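Local coordinates for protein methyltransferase (Thermus thermophilus, PDB 1WS6) that probably transfers a methyl group from S-adenosylmethionine to a substrate that is not established, as a Rossmann-fold methyltransferase, at residues 124-128 with 145-151. Sequence-based numbering, arbitrary orientation.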
loop_
_atom_site.group_PDB
_atom_site.type_symbol
_atom_site.label_atom_id
_atom_site.label_comp_id
_atom_site.label_asym_id
_atom_site.label_seq_id
_atom_site.Cartn_x
_atom_site.Cartn_y
_atom_site.Cartn_z
ATOM N N LEU A 124 -4.626 6.452 13.256
ATOM C CA LEU A 124 -3.858 6.799 12.071
ATOM C C LEU A 124 -3.078 8.050 12.412
ATOM O O LEU A 124 -3.593 9.165 12.299
ATOM C CB LEU A 124 -4.769 7.106 10.888
ATOM C CG LEU A 124 -5.876 6.123 10.537
ATOM C CD1 LEU A 124 -6.425 6.489 9.166
ATOM C CD2 LEU A 124 -5.336 4.711 10.538
ATOM N N ALA A 125 -1.840 7.863 12.837
ATOM C CA ALA A 125 -0.970 8.965 13.209
ATOM C C ALA A 125 0.125 8.277 13.988
ATOM O O ALA A 125 1.307 8.420 13.684
ATOM C CB ALA A 125 -1.711 9.963 14.089
ATOM N N ALA A 126 -0.277 7.521 14.999
ATOM C CA ALA A 126 0.692 6.763 15.762
ATOM C C ALA A 126 1.206 5.714 14.770
ATOM O O ALA A 126 2.402 5.430 14.719
ATOM C CB ALA A 126 0.023 6.090 16.953
ATOM N N LEU A 127 0.296 5.154 13.974
ATOM C CA LEU A 127 0.681 4.147 12.983
ATOM C C LEU A 127 1.632 4.727 11.942
ATOM O O LEU A 127 2.667 4.129 11.650
ATOM C CB LEU A 127 -0.552 3.534 12.297
ATOM C CG LEU A 127 -1.343 2.539 13.159
ATOM C CD1 LEU A 127 -2.483 1.974 12.361
ATOM C CD2 LEU A 127 -0.432 1.410 13.628
ATOM N N PHE A 128 1.296 5.894 11.401
ATOM C CA PHE A 128 2.154 6.535 10.403
ATOM C C PHE A 128 3.495 6.846 11.046
ATOM O O PHE A 128 4.543 6.675 10.427
ATOM C CB PHE A 128 1.521 7.836 9.894
ATOM C CG PHE A 128 0.247 7.635 9.118
ATOM C CD1 PHE A 128 -0.733 8.622 9.100
ATOM C CD2 PHE A 128 0.033 6.477 8.391
ATOM C CE1 PHE A 128 -1.901 8.454 8.370
ATOM C CE2 PHE A 128 -1.132 6.302 7.657
ATOM C CZ PHE A 128 -2.099 7.290 7.646
ATOM N N LEU A 145 0.658 7.985 2.899
ATOM C CA LEU A 145 -0.315 7.664 3.926
ATOM C C LEU A 145 -1.732 8.044 3.483
ATOM O O LEU A 145 -1.965 9.181 3.077
ATOM C CB LEU A 145 0.082 8.415 5.205
ATOM C CG LEU A 145 1.617 8.491 5.407
ATOM C CD1 LEU A 145 1.989 9.449 6.538
ATOM C CD2 LEU A 145 2.163 7.102 5.700
ATOM N N GLN A 146 -2.667 7.093 3.518
ATOM C CA GLN A 146 -4.051 7.395 3.144
ATOM C C GLN A 146 -4.839 7.532 4.434
ATOM O O GLN A 146 -4.640 6.763 5.364
ATOM C CB GLN A 146 -4.673 6.291 2.285
ATOM C CG GLN A 146 -6.138 6.572 1.945
ATOM C CD GLN A 146 -6.823 5.438 1.188
ATOM O OE1 GLN A 146 -7.938 5.031 1.534
ATOM N NE2 GLN A 146 -6.169 4.937 0.141
ATOM N N HIS A 147 -5.743 8.500 4.486
ATOM C CA HIS A 147 -6.517 8.743 5.695
ATOM C C HIS A 147 -7.687 9.680 5.416
ATOM O O HIS A 147 -7.810 10.232 4.325
ATOM C CB HIS A 147 -5.603 9.398 6.718
ATOM C CG HIS A 147 -4.923 10.630 6.197
ATOM N ND1 HIS A 147 -5.587 11.821 6.001
ATOM C CD2 HIS A 147 -3.650 10.839 5.785
ATOM C CE1 HIS A 147 -4.755 12.710 5.492
ATOM N NE2 HIS A 147 -3.572 12.139 5.349
ATOM N N PRO A 148 -8.576 9.865 6.400
ATOM C CA PRO A 148 -9.694 10.778 6.135
ATOM C C PRO A 148 -9.152 12.195 5.986
ATOM O O PRO A 148 -8.267 12.609 6.738
ATOM C CB PRO A 148 -10.599 10.593 7.357
ATOM C CG PRO A 148 -9.693 10.003 8.412
ATOM C CD PRO A 148 -8.783 9.101 7.641
ATOM N N LYS A 149 -9.671 12.933 5.007
ATOM C CA LYS A 149 -9.208 14.291 4.737
ATOM C C LYS A 149 -9.143 15.221 5.952
ATOM O O LYS A 149 -8.383 16.191 5.955
ATOM C CB LYS A 149 -10.066 14.932 3.639
ATOM C CG LYS A 149 -11.391 15.534 4.111
ATOM C CD LYS A 149 -12.168 16.118 2.930
ATOM C CE LYS A 149 -13.113 17.244 3.352
ATOM N NZ LYS A 149 -14.095 16.849 4.393
ATOM N N ASP A 150 -9.923 14.934 6.985
ATOM C CA ASP A 150 -9.913 15.786 8.170
ATOM C C ASP A 150 -8.708 15.535 9.077
ATOM O O ASP A 150 -8.371 16.361 9.921
ATOM C CB ASP A 150 -11.235 15.634 8.932
ATOM C CG ASP A 150 -12.412 16.291 8.192
ATOM O OD1 ASP A 150 -12.585 16.027 6.979
ATOM O OD2 ASP A 150 -13.169 17.072 8.815
ATOM N N LEU A 151 -8.047 14.400 8.891
ATOM C CA LEU A 151 -6.856 14.086 9.667
ATOM C C LEU A 151 -5.737 14.871 8.989
ATOM O O LEU A 151 -5.614 14.819 7.768
ATOM C CB LEU A 151 -6.581 12.582 9.590
ATOM C CG LEU A 151 -5.599 11.941 10.577
ATOM C CD1 LEU A 151 -4.280 11.670 9.898
ATOM C CD2 LEU A 151 -5.434 12.839 11.803
#
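The loop residue Leu124 and Phe128 in the first turn of helix 126-134, with Ala125 as the N-cap residue between them, pack on the C-terminal end of strand 141-148 and the turn that follows. The CA atoms of Leu124 and His147 are 7.2 Å apart and those of Phe128 and Leu145 7.0 Å, a spacing bridged by side chains. Past the strand, a type I turn from Pro148 to Leu151, closed by Leu151 N to Pro148 O at 2.8 Å, brings Leu151 back toward the helix start. Phe128 is central, with 101 Å² covered. Leu145 CB sits 3.5 Å from the centroid of the Phe128 ring and 14° off the normal, a CH-pi contact over one face, while Gln146 O approaches the ring edge, 3.5 Å from Phe128 CZ. Leu151 CD1 is also near the ring plane, 4.3 Å from Phe128 CE1, and lies 3.5 Å from Leu124 O. Leu124 CD1 packs on Pro148 CD at 3.8 Å and His147 CB at 3.9 Å. The His147 ring is held by ND1 donating to Pro148 O (2.9 Å, 169°) and by an NE2 hydrogen bond to Thr167 of strand 164-170. Gln146, whose CA-to-CB bond points away from segment 124-128, is paired by backbone hydrogen bonding with Met116 of strand 111-116. The contact thus joins the helix start to the strand end within the crossover linking parallel neighbours 111-116 and 141-148, in a seven-stranded sheet of order 3-2-1-4-5-7-6, the hallmark of class I, Rossmann-like methyltransferases.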